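Local coordinates for CYCLIN domain-containing protein (Chaetomium thermophilum, PDB 6Z3U) that activates the kinase CDK7, together with MAT1, as the cyclin H subunit of the CAK complex, at the interface of chains A and B. Numbering follows the deposited sequence. Chains: chain A, CYCLIN domain-containing protein; chain B, RING-type domain-containing protein.

Contact 1: the interface of chains A and B. Residues chain A 18-19, 22-23; chain B 60, 62, 65-66.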
# COMPACT_ATOMS: atom_id res chain seq x y z
N TYR A 18 8.24 1.55 10.71
CA TYR A 18 9.34 2.01 11.55
C TYR A 18 8.84 2.89 12.69
O TYR A 18 9.21 2.68 13.85
CB TYR A 18 10.37 2.77 10.72
CG TYR A 18 11.50 3.34 11.54
CD1 TYR A 18 12.61 2.58 11.87
CD2 TYR A 18 11.46 4.65 12.00
CE1 TYR A 18 13.65 3.10 12.62
CE2 TYR A 18 12.49 5.19 12.75
CZ TYR A 18 13.58 4.40 13.06
OH TYR A 18 14.61 4.93 13.81
N GLU A 19 8.02 3.89 12.38
CA GLU A 19 7.60 4.84 13.41
C GLU A 19 6.60 4.22 14.38
O GLU A 19 6.52 4.64 15.54
CB GLU A 19 7.00 6.09 12.76
CG GLU A 19 5.65 5.88 12.09
CD GLU A 19 4.98 7.19 11.68
OE1 GLU A 19 5.65 8.02 11.03
OE2 GLU A 19 3.80 7.38 12.03
N SER A 22 8.11 -0.63 15.14
CA SER A 22 9.52 -0.99 15.31
C SER A 22 9.96 -0.50 16.67
O SER A 22 9.89 0.70 16.95
CB SER A 22 10.39 -0.39 14.20
OG SER A 22 10.14 -1.02 12.95
N PHE A 23 10.39 -1.42 17.53
CA PHE A 23 10.78 -1.11 18.89
C PHE A 23 12.01 -1.92 19.26
O PHE A 23 12.48 -2.77 18.50
CB PHE A 23 9.66 -1.40 19.89
CG PHE A 23 8.28 -1.23 19.32
CD1 PHE A 23 7.68 0.02 19.28
CD2 PHE A 23 7.58 -2.32 18.83
CE1 PHE A 23 6.41 0.18 18.76
CE2 PHE A 23 6.31 -2.16 18.30
CZ PHE A 23 5.72 -0.91 18.27
N VAL B 60 19.79 1.00 9.30
CA VAL B 60 18.76 1.46 10.22
C VAL B 60 18.78 0.49 11.40
O VAL B 60 18.30 -0.64 11.30
CB VAL B 60 17.39 1.52 9.55
CG1 VAL B 60 16.29 1.66 10.60
CG2 VAL B 60 17.33 2.69 8.58
N ILE B 62 17.25 -0.43 14.53
CA ILE B 62 15.98 -0.13 15.18
C ILE B 62 16.16 -0.05 16.69
O ILE B 62 15.66 0.88 17.35
CB ILE B 62 14.92 -1.18 14.79
CG1 ILE B 62 14.47 -0.94 13.34
CG2 ILE B 62 13.74 -1.13 15.76
CD1 ILE B 62 13.52 -1.99 12.80
N GLU B 65 18.34 3.09 17.76
CA GLU B 65 17.70 4.35 17.40
C GLU B 65 16.48 4.63 18.28
O GLU B 65 16.27 5.77 18.70
CB GLU B 65 17.30 4.33 15.92
CG GLU B 65 18.49 4.33 14.96
CD GLU B 65 18.08 4.15 13.51
OE1 GLU B 65 18.93 3.70 12.71
OE2 GLU B 65 16.92 4.46 13.18
N LYS B 66 15.68 3.61 18.57
CA LYS B 66 14.45 3.82 19.33
C LYS B 66 14.72 4.02 20.81
O LYS B 66 14.00 4.78 21.47
CB LYS B 66 13.49 2.64 19.12
CG LYS B 66 12.86 2.60 17.73
CD LYS B 66 11.91 3.77 17.51
CE LYS B 66 11.29 3.74 16.12
NZ LYS B 66 10.43 4.93 15.88
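The ring of A:Tyr18 sits between B:Val60 and the aliphatic part of B:Lys66, which press on it from opposite sides. B:Lys66 CE lies over one face, shifted toward the rim, 3.9 Å from A:Tyr18 CE2. From the opposite side of the ring plane, CG1 of B:Val60 comes to 3.6 Å from A:Tyr18 CE1. CG of A:Tyr18 is anti to the backbone N (chi1 177°), which carries the ring out toward chain B.

Next to the ring, B:Ile62 covers A:Ser22. Both of its methyl ends take part: B:Ile62 CG2 and B:Ile62 CD1 each come to 3.8 Å from A:Ser22 CB. The CG2 branch of B:Ile62 also packs on the backbone of A:Phe23, 3.4 Å from the carbonyl O of A:Phe23.

B:Lys66 joins the apolar part to the polar rim. Its chain bends at chi2 (-67°) and then runs extended along the backbone of chain A. B:Lys66 CE passes 3.4 Å from the carbonyl O of A:Ser22. The amine NZ of B:Lys66 ends near the carbonyl O of A:Tyr18, at 3.3 Å, a weak hydrogen bond. The carbonyl O of A:Tyr18 may ease the positive charge.

At the end of the ring away from CB, the phenol OH of A:Tyr18 donates a hydrogen bond to the carboxylate OE2 of B:Glu65. As modelled, OE2 of B:Glu65 accepts through its anti lone pair, away from the other carboxylate oxygen. The ring and carboxylate planes are 54° apart. The modelled separation is too short to be trusted at this resolution, so the details of this bond are doubtful.

The patch is part of the cyclin H interface with the RING-type protein, the MAT1 subunit. A:Tyr18 and A:Glu19 belong to the short helix 16-19 near the N-terminus. A:Ser22 and A:Phe23 lie in the link to helix 25-48. Chain B brings its last helix, 62-67, with B:Val60 just ahead of it.

Contact 2: the interface of chains A and B. Residues chain A 193, 196-197, 214; chain B 24, 26.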
# COMPACT_ATOMS: atom_id res chain seq x y z
N ARG A 193 15.32 -11.70 -3.87
CA ARG A 193 15.58 -11.84 -5.30
C ARG A 193 16.43 -10.68 -5.82
O ARG A 193 17.18 -10.85 -6.78
CB ARG A 193 14.26 -11.93 -6.06
CG ARG A 193 14.40 -12.39 -7.50
CD ARG A 193 13.11 -13.03 -8.00
NE ARG A 193 13.05 -14.45 -7.66
CZ ARG A 193 11.97 -15.21 -7.82
NH1 ARG A 193 10.86 -14.70 -8.33
NH2 ARG A 193 12.01 -16.50 -7.48
N ILE A 196 20.11 -11.53 -4.92
CA ILE A 196 20.71 -12.57 -5.75
C ILE A 196 21.27 -11.97 -7.04
O ILE A 196 22.34 -12.39 -7.51
CB ILE A 196 19.68 -13.67 -6.05
CG1 ILE A 196 19.30 -14.42 -4.77
CG2 ILE A 196 20.22 -14.63 -7.11
CD1 ILE A 196 20.44 -15.21 -4.15
N MET A 197 20.57 -11.00 -7.62
CA MET A 197 21.06 -10.40 -8.86
C MET A 197 22.39 -9.68 -8.64
O MET A 197 23.29 -9.76 -9.48
CB MET A 197 20.01 -9.46 -9.44
CG MET A 197 18.79 -10.19 -9.97
SD MET A 197 17.48 -9.12 -10.59
CE MET A 197 16.90 -8.35 -9.09
N GLU A 214 19.40 -19.23 -2.54
CA GLU A 214 18.12 -18.54 -2.67
C GLU A 214 16.96 -19.45 -2.27
O GLU A 214 16.04 -19.02 -1.57
CB GLU A 214 17.93 -18.04 -4.10
CG GLU A 214 16.62 -17.30 -4.32
CD GLU A 214 16.50 -16.71 -5.71
OE1 GLU A 214 15.39 -16.27 -6.08
OE2 GLU A 214 17.51 -16.70 -6.44
N HIS B 24 17.51 -12.03 -13.49
CA HIS B 24 17.30 -13.25 -12.73
C HIS B 24 16.59 -14.24 -13.65
O HIS B 24 15.62 -13.87 -14.33
CB HIS B 24 16.46 -12.98 -11.48
CG HIS B 24 16.39 -14.14 -10.53
ND1 HIS B 24 15.60 -15.24 -10.76
CD2 HIS B 24 17.00 -14.36 -9.34
CE1 HIS B 24 15.73 -16.09 -9.76
NE2 HIS B 24 16.57 -15.58 -8.89
N SER B 26 14.41 -16.41 -13.32
CA SER B 26 12.97 -16.49 -13.13
C SER B 26 12.24 -15.45 -13.97
O SER B 26 11.07 -15.64 -14.33
CB SER B 26 12.62 -16.32 -11.65
OG SER B 26 12.94 -15.02 -11.19
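B:His24 has an extended backbone (phi -136°, psi 134°) just ahead of helix 25-31, and its side chain enters the groove between A:Arg193 on helix 189-200 and A:Glu214 on helix 207-221. CG is anti to the backbone N (chi1 -171°), which points the imidazole away from chain B and into the cyclin.

At the far edge of the imidazole, NE2 donates to the carboxylate of A:Glu214. NE2 of B:His24 lies 2.8 Å from OE2 of A:Glu214; the bond is nearly straight, in the ring plane, and uses the syn lone pair of OE2. A weaker, bent one goes to OE1. The carboxylate itself is turned well away from the ring plane.

ND1 of B:His24 accepts from the backbone N of B:Ser26, 3.1 Å away. Bonded at both nitrogens, the ring has little freedom to turn.

A:Arg193 crosses one face of the imidazole. NE of A:Arg193 lies 3.9 Å from the centroid of the B:His24 ring, a cation-pi contact, while CG of A:Arg193 packs 3.7 Å from CD2 of B:His24. NE also makes a salt bridge, with a weak hydrogen bond, to OE1 of A:Glu214 within chain A, which may help hold both groups in place. A:Ile196 CG2 touches CD2 of B:His24, while CG of A:Met197 meets CB of B:His24 at 3.9 Å.

Were B:His24 replaced by an alanine, the carboxylate of A:Glu214 is likely to lose its mate from chain B, and NE of A:Arg193 the ring it lies over.

The hydroxyl OG of B:Ser26 sits over one face of the guanidinium, off toward the rim, 3.5 Å from CZ of A:Arg193.

Contact 1 and contact 2 belong to the same interface, with the centres of their C-alpha atoms about 28 Å apart. They share no residue or helix. Contact 1 uses the N-terminal region of the cyclin and the last helix of chain B. Contact 2 uses helices 189-200 and 207-221 of the cyclin and the start of helix 25-31 in chain B. Chain B therefore spans the cyclin and grips it at two separate places. This would suit a subunit thought to help hold the CAK complex together, and it probably ties the N-terminal segment of the cyclin to its C-terminal cyclin domain.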